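Side-chain contacts in RagB/SusD family nutrient uptake outer membrane protein (Bacteroides thetaiotaomicron, PDB 7KV2), which probably binds beta-glucans at the cell surface as a SusD-family lipoprotein and passes them on for uptake across the outer membrane: residues Q146-R151 and E195-L200; M205-E210 and R214-M219; M219-Y224 and E245-S250; E272-I277 and S406-N411. All blocks are in the same frame, centred on the assembly; numbering follows the deposited sequence. Where two conformers were deposited one is given.

Contacts 1 to 4 follow one another along the chain and form a connected path. Contact 1 pairs helix 137-162 with helix 183-200. Contact 2 folds the loop after helix 183-200 against the start of helix 217-231, and contact 3 sets that same helix against helix 237-249; the two share Met-219, and their centres are about 11 Å apart. Contact 4 joins strand 273-277 to helix 405-417, its centre about 9 Å from that of contact 3. Contacts 1 and 4, centres about 19 Å apart, do not touch directly but are joined through contacts 2 and 3. Helix 217-231 thus connects a helical layer, consistent with the tetratricopeptide-like scaffold of SusD proteins, to the sodium-site region.

Contact 1 of 4, residues Q146-R151 and E195-L200; sequences QVIALR and EEVIQL
Near Ile-148 and Val-197 the two helices run almost antiparallel, their short axes 153° apart and 9.5 Å from each other at closest approach, with Ala-149 and Val-197 nearest by CA. One methyl carries most of the contact: Val-197 CG2 lies 3.6 Å from Ile-148 CG2 and equally near Ile-148 CB, while the two side chains slide past each other in opposite directions. The same methyl also reaches the backbone beside it, 3.9 Å from Ala-149 N, and the small side chain of Ala-149 is consistent with this close approach. With Val-197 CG1 anti to its backbone N (chi1 160°), CG2 is the branch presented to helix 137-162. Helices 137-162 and 183-200 are consecutive and antiparallel, an alpha-hairpin packing consistent with the tetratricopeptide-like scaffold of SusD proteins. Helix 217-231 covers one flank, where Val-220 touches both Ala-149 and Val-197. Toward the exposed side, Ile-148 CD1 only skirts the carboxylate of Glu-196, 4.5 Å from OE1. That oxygen of Glu-196 is 6.3 Å from Arg-151 NH2, too far for a salt bridge, so any attraction between these opposite charges is probably modest; Arg-151 NH1 hydrogen-bonds instead to Asn-123.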
loop_
_atom_site.group_PDB
_atom_site.type_symbol
_atom_site.label_atom_id
_atom_site.label_comp_id
_atom_site.label_asym_id
_atom_site.label_seq_id
_atom_site.Cartn_x
_atom_site.Cartn_y
_atom_site.Cartn_z
ATOM N N GLN A 146 10.028 -17.477 -2.787
ATOM C CA GLN A 146 8.981 -16.772 -1.989
ATOM C C GLN A 146 9.628 -15.898 -0.916
ATOM O O GLN A 146 9.282 -14.680 -0.801
ATOM C CB GLN A 146 8.008 -17.754 -1.348
ATOM C CG GLN A 146 7.236 -18.611 -2.357
ATOM C CD GLN A 146 6.405 -19.639 -1.630
ATOM O OE1 GLN A 146 5.417 -19.304 -0.972
ATOM N NE2 GLN A 146 6.822 -20.905 -1.696
ATOM N N VAL A 147 10.536 -16.463 -0.116
ATOM C CA VAL A 147 11.072 -15.697 1.039
ATOM C C VAL A 147 12.081 -14.651 0.576
ATOM O O VAL A 147 12.114 -13.646 1.236
ATOM C CB VAL A 147 11.602 -16.595 2.178
ATOM C CG1 VAL A 147 10.520 -17.559 2.643
ATOM C CG2 VAL A 147 12.886 -17.329 1.798
ATOM N N ILE A 148 12.843 -14.814 -0.512
ATOM C CA ILE A 148 13.738 -13.710 -0.953
ATOM C C ILE A 148 12.874 -12.552 -1.496
ATOM O O ILE A 148 13.173 -11.378 -1.250
ATOM C CB ILE A 148 14.776 -14.195 -1.978
ATOM C CG1 ILE A 148 15.704 -15.275 -1.402
ATOM C CG2 ILE A 148 15.553 -12.999 -2.494
ATOM C CD1 ILE A 148 16.583 -15.931 -2.471
ATOM N N ALA A 149 11.794 -12.862 -2.203
ATOM C CA ALA A 149 10.897 -11.831 -2.757
ATOM C C ALA A 149 10.191 -11.121 -1.606
ATOM O O ALA A 149 10.153 -9.882 -1.633
ATOM C CB ALA A 149 9.903 -12.453 -3.716
ATOM N N LEU A 150 9.669 -11.858 -0.625
ATOM C CA LEU A 150 9.073 -11.249 0.597
ATOM C C LEU A 150 10.119 -10.393 1.294
ATOM O O LEU A 150 9.783 -9.316 1.808
ATOM C CB LEU A 150 8.523 -12.316 1.531
ATOM C CG LEU A 150 7.211 -12.977 1.087
ATOM C CD1 LEU A 150 6.930 -14.176 1.979
ATOM C CD2 LEU A 150 6.028 -12.005 1.145
ATOM N N ARG A 151 11.373 -10.846 1.326
ATOM C CA ARG A 151 12.387 -10.078 2.075
ATOM C C ARG A 151 12.576 -8.710 1.423
ATOM O O ARG A 151 12.675 -7.747 2.154
ATOM C CB ARG A 151 13.716 -10.837 2.136
ATOM C CG ARG A 151 14.728 -10.183 3.057
ATOM C CD ARG A 151 15.855 -11.162 3.429
ATOM N NE ARG A 151 16.638 -11.497 2.254
ATOM C CZ ARG A 151 17.429 -12.577 2.136
ATOM N NH1 ARG A 151 17.536 -13.447 3.121
ATOM N NH2 ARG A 151 18.088 -12.785 1.019
ATOM N N GLU A 195 16.562 -10.040 -9.070
ATOM C CA GLU A 195 17.183 -10.662 -10.275
ATOM C C GLU A 195 17.360 -12.165 -10.013
ATOM O O GLU A 195 17.008 -12.975 -10.883
ATOM C CB GLU A 195 18.498 -9.963 -10.608
ATOM C CG GLU A 195 18.296 -8.589 -11.222
ATOM C CD GLU A 195 19.514 -7.674 -11.392
ATOM O OE1 GLU A 195 20.585 -7.972 -10.829
ATOM O OE2 GLU A 195 19.356 -6.647 -12.073
ATOM N N GLU A 196 17.839 -12.520 -8.830
ATOM C CA GLU A 196 18.088 -13.937 -8.447
ATOM C C GLU A 196 16.776 -14.702 -8.398
ATOM O O GLU A 196 16.748 -15.869 -8.802
ATOM C CB GLU A 196 18.710 -14.036 -7.066
ATOM C CG GLU A 196 20.145 -13.588 -7.034
ATOM C CD GLU A 196 20.693 -13.594 -5.620
ATOM O OE1 GLU A 196 20.074 -14.266 -4.735
ATOM O OE2 GLU A 196 21.711 -12.910 -5.397
ATOM N N VAL A 197 15.742 -14.112 -7.805
ATOM C CA VAL A 197 14.422 -14.777 -7.710
ATOM C C VAL A 197 13.910 -14.994 -9.133
ATOM O O VAL A 197 13.359 -16.077 -9.418
ATOM C CB VAL A 197 13.419 -13.924 -6.903
ATOM C CG1 VAL A 197 12.007 -14.340 -7.228
ATOM C CG2 VAL A 197 13.725 -13.984 -5.428
ATOM N N ILE A 198 14.029 -13.988 -9.993
ATOM C CA ILE A 198 13.512 -14.087 -11.385
ATOM C C ILE A 198 14.269 -15.233 -12.070
ATOM O O ILE A 198 13.645 -16.044 -12.778
ATOM C CB ILE A 198 13.650 -12.740 -12.110
ATOM C CG1 ILE A 198 12.642 -11.722 -11.531
ATOM C CG2 ILE A 198 13.479 -12.905 -13.609
ATOM C CD1 ILE A 198 12.906 -10.259 -11.870
ATOM N N GLN A 199 15.579 -15.290 -11.852
ATOM C CA GLN A 199 16.438 -16.283 -12.552
ATOM C C GLN A 199 16.172 -17.696 -12.018
ATOM O O GLN A 199 16.507 -18.640 -12.744
ATOM C CB GLN A 199 17.901 -15.880 -12.408
ATOM C CG GLN A 199 18.236 -14.607 -13.165
ATOM C CD GLN A 199 19.611 -14.094 -12.798
ATOM O OE1 GLN A 199 20.365 -14.773 -12.116
ATOM N NE2 GLN A 199 19.938 -12.886 -13.215
ATOM N N LEU A 200 15.624 -17.881 -10.809
ATOM C CA LEU A 200 15.283 -19.249 -10.329
ATOM C C LEU A 200 14.232 -19.867 -11.272
ATOM O O LEU A 200 14.211 -21.099 -11.407
ATOM C CB LEU A 200 14.790 -19.222 -8.878
ATOM C CG LEU A 200 15.874 -19.005 -7.824
ATOM C CD1 LEU A 200 15.245 -18.710 -6.474
ATOM C CD2 LEU A 200 16.808 -20.210 -7.711
#

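Contact 2 of 4, residues M205-E210 and R214-M219; sequences MREDSE and RVTLAM
Met-205 holds CG anti to its backbone N (chi1 -176°) and then bends at chi2 and chi3, folding its thioether over the first turn of helix 217-231: SD comes to 3.9 Å from Ala-218 CB, and CE to 4.2 Å from Leu-217 CD2. Thr-216, at the N-cap, has chi1 of 68°, which turns OG1 to the helix and CG2 to the opposing chain. OG1 accepts from Met-219 N at 3.0 Å, while CG2 packs 3.8 Å from Glu-207 CG. The carboxylate of Glu-207 is held by both oxygens. OE1 takes Asp-208 N through its anti lone pair at 3.0 Å; OE2 accepts a hydrogen bond from a water at 2.6 Å, and this water also donates to Val-215 O, bridging the segments. Arg-214 only lays its CB beside Glu-207, its guanidinium leading away to Gln-146. Met-205 O rests 3.4 Å from Ala-218 CB and is hydrogen-bonded by Tyr-253. The returning loop is thus fixed beside the capped end of helix 217-231. Just before this helix, Val-215 touches Ala-149 and Leu-150 of helix 137-162; the helix itself meets strand 273-277 through Ala-218 on Ile-274 and Met-219 on Phe-275.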
loop_
_atom_site.group_PDB
_atom_site.type_symbol
_atom_site.label_atom_id
_atom_site.label_comp_id
_atom_site.label_asym_id
_atom_site.label_seq_id
_atom_site.Cartn_x
_atom_site.Cartn_y
_atom_site.Cartn_z
ATOM N N MET A 205 3.133 -17.203 -13.109
ATOM C CA MET A 205 2.717 -15.843 -13.543
ATOM C C MET A 205 1.506 -15.395 -12.708
ATOM O O MET A 205 1.472 -14.209 -12.303
ATOM C CB MET A 205 2.402 -15.818 -15.039
ATOM C CG MET A 205 2.070 -14.446 -15.581
ATOM S SD MET A 205 3.324 -13.193 -15.320
ATOM C CE MET A 205 4.322 -13.336 -16.795
ATOM N N ARG A 206 0.581 -16.312 -12.415
ATOM C CA ARG A 206 -0.638 -16.033 -11.603
ATOM C C ARG A 206 -0.917 -17.244 -10.719
ATOM O O ARG A 206 -0.753 -18.378 -11.184
ATOM C CB ARG A 206 -1.843 -15.745 -12.497
ATOM C CG ARG A 206 -3.049 -15.163 -11.783
ATOM C CD ARG A 206 -4.250 -14.826 -12.646
ATOM N NE ARG A 206 -5.285 -14.471 -11.683
ATOM C CZ ARG A 206 -5.724 -13.251 -11.433
ATOM N NH1 ARG A 206 -5.445 -12.231 -12.239
ATOM N NH2 ARG A 206 -6.574 -13.096 -10.427
ATOM N N GLU A 207 -1.419 -17.022 -9.511
ATOM C CA GLU A 207 -1.844 -18.134 -8.640
ATOM C C GLU A 207 -3.249 -18.623 -8.977
ATOM O O GLU A 207 -3.899 -18.045 -9.844
ATOM C CB GLU A 207 -1.693 -17.699 -7.194
ATOM C CG GLU A 207 -0.352 -18.138 -6.607
ATOM C CD GLU A 207 -0.118 -19.641 -6.553
ATOM O OE1 GLU A 207 -1.043 -20.420 -6.945
ATOM O OE2 GLU A 207 1.005 -20.044 -6.159
ATOM N N ASP A 208 -3.663 -19.700 -8.303
ATOM C CA ASP A 208 -5.031 -20.255 -8.358
ATOM C C ASP A 208 -5.772 -19.890 -7.068
ATOM O O ASP A 208 -5.190 -19.236 -6.191
ATOM C CB ASP A 208 -5.027 -21.767 -8.617
ATOM C CG ASP A 208 -4.309 -22.589 -7.549
ATOM O OD1 ASP A 208 -4.312 -22.203 -6.403
ATOM O OD2 ASP A 208 -3.700 -23.597 -7.918
ATOM N N SER A 209 -7.047 -20.252 -7.012
ATOM C CA SER A 209 -7.967 -19.890 -5.910
ATOM C C SER A 209 -7.463 -20.391 -4.570
ATOM O O SER A 209 -7.744 -19.704 -3.610
ATOM C CB SER A 209 -9.338 -20.417 -6.109
ATOM O OG SER A 209 -9.961 -19.654 -7.102
ATOM N N GLU A 210 -6.834 -21.549 -4.547
ATOM C CA GLU A 210 -6.281 -22.203 -3.329
ATOM C C GLU A 210 -5.089 -21.393 -2.778
ATOM O O GLU A 210 -4.843 -21.468 -1.563
ATOM C CB GLU A 210 -5.825 -23.635 -3.661
ATOM C CG GLU A 210 -6.938 -24.546 -4.163
ATOM C CD GLU A 210 -8.183 -24.538 -3.290
ATOM O OE1 GLU A 210 -8.063 -24.845 -2.077
ATOM O OE2 GLU A 210 -9.270 -24.184 -3.807
ATOM N N ARG A 214 0.188 -15.870 -2.402
ATOM C CA ARG A 214 1.582 -16.369 -2.530
ATOM C C ARG A 214 2.309 -15.459 -3.526
ATOM O O ARG A 214 1.653 -14.906 -4.423
ATOM C CB ARG A 214 1.659 -17.834 -2.978
ATOM C CG ARG A 214 1.079 -18.850 -1.995
ATOM C CD ARG A 214 1.984 -19.193 -0.816
ATOM N NE ARG A 214 1.574 -20.415 -0.125
ATOM C CZ ARG A 214 2.396 -21.182 0.579
ATOM N NH1 ARG A 214 3.664 -20.851 0.721
ATOM N NH2 ARG A 214 1.957 -22.296 1.118
ATOM N N VAL A 215 3.619 -15.306 -3.365
ATOM C CA VAL A 215 4.468 -14.617 -4.355
ATOM C C VAL A 215 4.264 -15.271 -5.727
ATOM O O VAL A 215 4.210 -16.524 -5.807
ATOM C CB VAL A 215 5.935 -14.666 -3.901
ATOM C CG1 VAL A 215 6.869 -14.115 -4.954
ATOM C CG2 VAL A 215 6.099 -13.915 -2.587
ATOM N N THR A 216 4.180 -14.433 -6.748
ATOM C CA THR A 216 4.099 -14.796 -8.170
ATOM C C THR A 216 5.157 -14.001 -8.937
ATOM O O THR A 216 5.648 -12.970 -8.413
ATOM C CB THR A 216 2.714 -14.499 -8.739
ATOM O OG1 THR A 216 2.608 -13.065 -8.743
ATOM C CG2 THR A 216 1.636 -15.175 -7.927
ATOM N N LEU A 217 5.465 -14.461 -10.159
ATOM C CA LEU A 217 6.368 -13.733 -11.066
ATOM C C LEU A 217 5.802 -12.326 -11.288
ATOM O O LEU A 217 6.576 -11.394 -11.277
ATOM C CB LEU A 217 6.545 -14.495 -12.380
ATOM C CG LEU A 217 7.604 -13.899 -13.318
ATOM C CD1 LEU A 217 8.974 -13.880 -12.679
ATOM C CD2 LEU A 217 7.634 -14.664 -14.631
ATOM N N ALA A 218 4.489 -12.171 -11.518
ATOM C CA ALA A 218 3.914 -10.842 -11.834
ATOM C C ALA A 218 4.114 -9.916 -10.636
ATOM O O ALA A 218 4.423 -8.718 -10.861
ATOM C CB ALA A 218 2.468 -10.945 -12.224
ATOM N N MET A 219 3.976 -10.444 -9.423
ATOM C CA MET A 219 4.178 -9.625 -8.201
ATOM C C MET A 219 5.645 -9.174 -8.170
ATOM O O MET A 219 5.943 -8.003 -7.930
ATOM C CB MET A 219 3.790 -10.401 -6.945
ATOM C CG MET A 219 4.105 -9.665 -5.672
ATOM S SD MET A 219 5.808 -10.088 -5.121
ATOM C CE MET A 219 5.707 -9.585 -3.408
HETATM O O HOH W 1 3.430 -19.164 -5.989
#

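Contact 3 of 4, residues M219-Y224 and E245-S250; sequences MVYMLY and EEIISS. With NA (sodium ion), chain G.
Tyr-221 is the first residue of 219-224 to meet the opposing helix, reaching Glu-246 with its hydroxyl and Ile-247 with its base. Tyr-221 OH donates to Glu-246 OE1 at 2.7 Å, arriving on the syn side but 34° out of the carboxylate plane. Glu-246 OE1 also lies at the ring edge, 3.1 Å from Tyr-221 CE2, and the ring and carboxylate planes are turned 77° apart. Nearer the backbone, Tyr-221 CB sits 3.9 Å from Ile-247 CD1. Tyr-243 stacks on the Tyr-221 ring, and Glu-246 OE2 makes a long, weak ion pair with Lys-242. Helices 217-231 and 237-249 are consecutive in the chain and form an antiparallel alpha-hairpin, their short axes 143° apart, again consistent with a tetratricopeptide-like scaffold. Met-222 follows, its chain bent at chi2 and chi3, placing SD 4.0 Å from the same Ile-247 CD1, a methyl thus shared by the two residues. Further along the second segment, where helix 237-249 ends, the carbonyls of Ile-248 and Ser-250 each bind the sodium ion, Ile-248 O at 2.5 Å. A water lies 2.2 Å from the ion, and Tyr-253 O with Tyr-405 OH completes the observed ligands.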
loop_
_atom_site.group_PDB
_atom_site.type_symbol
_atom_site.label_atom_id
_atom_site.label_comp_id
_atom_site.label_asym_id
_atom_site.label_seq_id
_atom_site.Cartn_x
_atom_site.Cartn_y
_atom_site.Cartn_z
ATOM N N MET A 219 3.976 -10.444 -9.423
ATOM C CA MET A 219 4.178 -9.625 -8.201
ATOM C C MET A 219 5.645 -9.174 -8.170
ATOM O O MET A 219 5.943 -8.003 -7.930
ATOM C CB MET A 219 3.790 -10.401 -6.945
ATOM C CG MET A 219 4.105 -9.665 -5.672
ATOM S SD MET A 219 5.808 -10.088 -5.121
ATOM C CE MET A 219 5.707 -9.585 -3.408
ATOM N N VAL A 220 6.560 -10.082 -8.494
ATOM C CA VAL A 220 8.011 -9.752 -8.434
ATOM C C VAL A 220 8.336 -8.701 -9.498
ATOM O O VAL A 220 9.069 -7.773 -9.196
ATOM C CB VAL A 220 8.841 -11.045 -8.609
ATOM C CG1 VAL A 220 10.289 -10.777 -8.994
ATOM C CG2 VAL A 220 8.780 -11.888 -7.357
ATOM N N TYR A 221 7.753 -8.830 -10.685
ATOM C CA TYR A 221 7.911 -7.891 -11.819
ATOM C C TYR A 221 7.459 -6.503 -11.371
ATOM O O TYR A 221 8.116 -5.476 -11.647
ATOM C CB TYR A 221 7.122 -8.391 -13.015
ATOM C CG TYR A 221 7.811 -9.457 -13.834
ATOM C CD1 TYR A 221 9.125 -9.864 -13.595
ATOM C CD2 TYR A 221 7.141 -10.019 -14.906
ATOM C CE1 TYR A 221 9.727 -10.842 -14.387
ATOM C CE2 TYR A 221 7.748 -10.958 -15.728
ATOM C CZ TYR A 221 9.038 -11.383 -15.457
ATOM O OH TYR A 221 9.609 -12.298 -16.319
ATOM N N MET A 222 6.334 -6.450 -10.685
ATOM C CA MET A 222 5.795 -5.140 -10.243
ATOM C C MET A 222 6.693 -4.535 -9.151
ATOM O O MET A 222 6.888 -3.318 -9.163
ATOM C CB MET A 222 4.351 -5.266 -9.760
ATOM C CG MET A 222 3.363 -5.562 -10.900
ATOM S SD MET A 222 3.296 -4.280 -12.173
ATOM C CE MET A 222 2.286 -3.050 -11.316
ATOM N N LEU A 223 7.148 -5.330 -8.187
ATOM C CA LEU A 223 8.068 -4.863 -7.122
ATOM C C LEU A 223 9.396 -4.386 -7.755
ATOM O O LEU A 223 9.925 -3.330 -7.356
ATOM C CB LEU A 223 8.251 -6.003 -6.119
ATOM C CG LEU A 223 9.185 -5.691 -4.957
ATOM C CD1 LEU A 223 8.741 -4.450 -4.220
ATOM C CD2 LEU A 223 9.271 -6.878 -4.010
ATOM N N TYR A 224 9.854 -5.078 -8.790
ATOM C CA TYR A 224 11.083 -4.718 -9.554
ATOM C C TYR A 224 10.870 -3.332 -10.184
ATOM O O TYR A 224 11.654 -2.385 -9.933
ATOM C CB TYR A 224 11.413 -5.844 -10.536
ATOM C CG TYR A 224 12.585 -5.554 -11.444
ATOM C CD1 TYR A 224 12.447 -4.753 -12.561
ATOM C CD2 TYR A 224 13.850 -6.034 -11.138
ATOM C CE1 TYR A 224 13.517 -4.505 -13.413
ATOM C CE2 TYR A 224 14.933 -5.776 -11.972
ATOM C CZ TYR A 224 14.770 -5.018 -13.112
ATOM O OH TYR A 224 15.838 -4.743 -13.915
ATOM N N GLU A 245 5.577 -5.616 -20.126
ATOM C CA GLU A 245 5.036 -6.146 -21.395
ATOM C C GLU A 245 4.660 -7.619 -21.226
ATOM O O GLU A 245 3.696 -8.042 -21.874
ATOM C CB GLU A 245 6.039 -5.894 -22.528
ATOM C CG GLU A 245 6.188 -4.434 -22.920
ATOM C CD GLU A 245 5.041 -3.813 -23.683
ATOM O OE1 GLU A 245 3.938 -4.403 -23.702
ATOM O OE2 GLU A 245 5.247 -2.718 -24.254
ATOM N N GLU A 246 5.392 -8.392 -20.423
ATOM C CA GLU A 246 5.077 -9.829 -20.202
ATOM C C GLU A 246 3.729 -9.963 -19.484
ATOM O O GLU A 246 2.933 -10.809 -19.876
ATOM C CB GLU A 246 6.183 -10.489 -19.386
ATOM C CG GLU A 246 7.404 -10.800 -20.221
ATOM C CD GLU A 246 8.478 -11.561 -19.479
ATOM O OE1 GLU A 246 8.131 -12.268 -18.529
ATOM O OE2 GLU A 246 9.670 -11.416 -19.846
ATOM N N ILE A 247 3.481 -9.123 -18.475
ATOM C CA ILE A 247 2.172 -9.091 -17.754
ATOM C C ILE A 247 1.091 -8.667 -18.740
ATOM O O ILE A 247 -0.001 -9.273 -18.751
ATOM C CB ILE A 247 2.234 -8.149 -16.528
ATOM C CG1 ILE A 247 3.252 -8.618 -15.497
ATOM C CG2 ILE A 247 0.836 -8.022 -15.911
ATOM C CD1 ILE A 247 3.513 -7.653 -14.376
ATOM N N ILE A 248 1.353 -7.635 -19.544
ATOM C CA ILE A 248 0.363 -7.125 -20.523
ATOM C C ILE A 248 0.058 -8.246 -21.527
ATOM O O ILE A 248 -1.122 -8.397 -21.887
ATOM C CB ILE A 248 0.852 -5.819 -21.187
ATOM C CG1 ILE A 248 0.780 -4.635 -20.208
ATOM C CG2 ILE A 248 0.086 -5.519 -22.450
ATOM C CD1 ILE A 248 1.607 -3.438 -20.640
ATOM N N SER A 249 1.048 -9.025 -21.956
ATOM C CA SER A 249 0.816 -10.126 -22.925
ATOM C C SER A 249 -0.011 -11.249 -22.285
ATOM O O SER A 249 -0.707 -11.939 -23.018
ATOM C CB SER A 249 2.118 -10.685 -23.471
ATOM O OG SER A 249 2.814 -9.687 -24.195
ATOM N N SER A 250 0.057 -11.461 -20.968
ATOM C CA SER A 250 -0.742 -12.514 -20.309
ATOM C C SER A 250 -2.225 -12.259 -20.524
ATOM O O SER A 250 -2.752 -11.181 -20.190
ATOM C CB SER A 250 -0.455 -12.624 -18.826
ATOM O OG SER A 250 -1.377 -13.561 -18.256
HETATM NA NA NA G . -2.997 -8.741 -20.191
HETATM O O HOH W 2 -4.598 -8.799 -21.764
#

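Contact 4 of 4, residues E272-I277 and S406-N411; sequences ESIFEI and SETLLN
Ser-406 approaches Glu-272 through its hydroxymethyl group, OG lying 3.7 Å from Glu-272 OE2 and CB 3.9 Å from it. This is proximity rather than a bond: OG is hydrogen-bonded to Glu-456, and the carboxylate has stronger partners. OE1 of Glu-272 forms a salt bridge with Arg-435 and also meets Met-256 N, while OE2 pairs with Arg-404. With CG anti to its backbone N and the chain extended beyond, Glu-272 carries this group out to the start of helix 405-417. Two residues on, Thr-408 faces Ile-274, the two side chains crossing at a slant. Its OG1, set beside the backbone N by chi1 of -52°, is modelled 3.0 Å from Ile-274 CD1, closer than a methyl and an oxygen usually come, so the exact separation is doubtful. Ile-274 is brought to the helix at a corner of its strand: it and Phe-275 both face Tyr-403 of strand 400-404, a classic beta bulge. Within the strand segment, Ser-273 OG donates to Glu-276 OE2 at 2.7 Å, nearly along the C-O bond direction. Buried Glu-272 is paired with two arginines, which would probably favour its ionised form, whereas Thr-408 OG1 is buried with no polar partner in the model and is met there by apolar packing.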
loop_
_atom_site.group_PDB
_atom_site.type_symbol
_atom_site.label_atom_id
_atom_site.label_comp_id
_atom_site.label_asym_id
_atom_site.label_seq_id
_atom_site.Cartn_x
_atom_site.Cartn_y
_atom_site.Cartn_z
ATOM N N GLU A 272 -7.832 -8.077 -12.553
ATOM C CA GLU A 272 -6.974 -6.879 -12.402
ATOM C C GLU A 272 -5.913 -7.065 -11.315
ATOM O O GLU A 272 -4.951 -6.283 -11.301
ATOM C CB GLU A 272 -7.840 -5.689 -12.026
ATOM C CG GLU A 272 -7.097 -4.398 -12.204
ATOM C CD GLU A 272 -7.912 -3.181 -12.450
ATOM O OE1 GLU A 272 -9.053 -3.315 -12.939
ATOM O OE2 GLU A 272 -7.382 -2.104 -12.144
ATOM N N SER A 273 -6.110 -7.992 -10.384
ATOM C CA SER A 273 -5.261 -8.094 -9.168
ATOM C C SER A 273 -3.991 -8.854 -9.508
ATOM O O SER A 273 -4.104 -10.016 -9.923
ATOM C CB SER A 273 -5.929 -8.763 -7.973
ATOM O OG SER A 273 -7.256 -8.351 -7.813
ATOM N N ILE A 274 -2.835 -8.218 -9.315
ATOM C CA ILE A 274 -1.477 -8.842 -9.351
ATOM C C ILE A 274 -1.063 -9.229 -7.925
ATOM O O ILE A 274 -0.564 -10.367 -7.706
ATOM C CB ILE A 274 -0.473 -7.909 -10.046
ATOM C CG1 ILE A 274 -0.860 -7.764 -11.520
ATOM C CG2 ILE A 274 0.959 -8.392 -9.839
ATOM C CD1 ILE A 274 -0.230 -6.613 -12.232
ATOM N N PHE A 275 -1.305 -8.366 -6.939
ATOM C CA PHE A 275 -0.979 -8.728 -5.543
ATOM C C PHE A 275 -1.880 -7.962 -4.575
ATOM O O PHE A 275 -2.057 -6.745 -4.744
ATOM C CB PHE A 275 0.515 -8.508 -5.304
ATOM C CG PHE A 275 1.054 -9.234 -4.102
ATOM C CD1 PHE A 275 1.037 -10.624 -4.056
ATOM C CD2 PHE A 275 1.529 -8.533 -2.992
ATOM C CE1 PHE A 275 1.522 -11.300 -2.948
ATOM C CE2 PHE A 275 2.017 -9.215 -1.884
ATOM C CZ PHE A 275 1.992 -10.595 -1.858
ATOM N N GLU A 276 -2.339 -8.697 -3.573
ATOM C CA GLU A 276 -3.120 -8.181 -2.405
ATOM C C GLU A 276 -2.535 -8.782 -1.138
ATOM O O GLU A 276 -1.931 -9.861 -1.189
ATOM C CB GLU A 276 -4.607 -8.500 -2.496
ATOM C CG GLU A 276 -5.166 -8.269 -3.878
ATOM C CD GLU A 276 -6.680 -8.403 -3.991
ATOM O OE1 GLU A 276 -7.357 -8.628 -2.961
ATOM O OE2 GLU A 276 -7.170 -8.261 -5.116
ATOM N N ILE A 277 -2.752 -8.076 -0.037
ATOM C CA ILE A 277 -2.579 -8.624 1.310
ATOM C C ILE A 277 -3.949 -9.078 1.786
ATOM O O ILE A 277 -4.879 -8.249 1.850
ATOM C CB ILE A 277 -1.919 -7.579 2.215
ATOM C CG1 ILE A 277 -0.515 -7.280 1.679
ATOM C CG2 ILE A 277 -1.934 -8.093 3.652
ATOM C CD1 ILE A 277 0.208 -6.176 2.418
ATOM N N SER A 406 -3.850 -1.765 -13.814
ATOM C CA SER A 406 -3.759 -0.360 -14.293
ATOM C C SER A 406 -2.357 0.211 -13.979
ATOM O O SER A 406 -1.849 1.044 -14.751
ATOM C CB SER A 406 -4.866 0.464 -13.727
ATOM O OG SER A 406 -4.764 0.524 -12.325
ATOM N N GLU A 407 -1.709 -0.257 -12.910
ATOM C CA GLU A 407 -0.345 0.165 -12.586
ATOM C C GLU A 407 0.644 -0.429 -13.582
ATOM O O GLU A 407 1.620 0.290 -13.953
ATOM C CB GLU A 407 0.042 -0.214 -11.166
ATOM C CG GLU A 407 1.284 0.530 -10.753
ATOM C CD GLU A 407 1.711 0.475 -9.306
ATOM O OE1 GLU A 407 1.086 -0.261 -8.500
ATOM O OE2 GLU A 407 2.744 1.180 -9.003
ATOM N N THR A 408 0.428 -1.680 -13.988
ATOM C CA THR A 408 1.239 -2.294 -15.056
ATOM C C THR A 408 1.181 -1.404 -16.314
ATOM O O THR A 408 2.220 -1.120 -16.889
ATOM C CB THR A 408 0.724 -3.700 -15.380
ATOM O OG1 THR A 408 0.610 -4.476 -14.194
ATOM C CG2 THR A 408 1.649 -4.406 -16.340
ATOM N N LEU A 409 -0.019 -1.052 -16.765
ATOM C CA LEU A 409 -0.232 -0.264 -18.004
ATOM C C LEU A 409 0.421 1.123 -17.873
ATOM O O LEU A 409 1.113 1.565 -18.830
ATOM C CB LEU A 409 -1.731 -0.152 -18.291
ATOM C CG LEU A 409 -2.469 -1.415 -18.758
ATOM C CD1 LEU A 409 -3.965 -1.186 -18.728
ATOM C CD2 LEU A 409 -2.057 -1.858 -20.151
ATOM N N LEU A 410 0.229 1.804 -16.748
ATOM C CA LEU A 410 0.796 3.155 -16.548
ATOM C C LEU A 410 2.321 3.053 -16.428
ATOM O O LEU A 410 3.013 3.959 -16.958
ATOM C CB LEU A 410 0.114 3.795 -15.344
ATOM C CG LEU A 410 -1.360 4.119 -15.591
ATOM C CD1 LEU A 410 -2.055 4.699 -14.358
ATOM C CD2 LEU A 410 -1.535 5.083 -16.748
ATOM N N ASN A 411 2.840 2.045 -15.729
ATOM C CA ASN A 411 4.314 1.805 -15.625
ATOM C C ASN A 411 4.909 1.669 -17.048
ATOM O O ASN A 411 5.921 2.348 -17.351
ATOM C CB ASN A 411 4.643 0.530 -14.848
ATOM C CG ASN A 411 4.552 0.623 -13.337
ATOM O OD1 ASN A 411 4.325 1.690 -12.772
ATOM N ND2 ASN A 411 4.760 -0.504 -12.674
#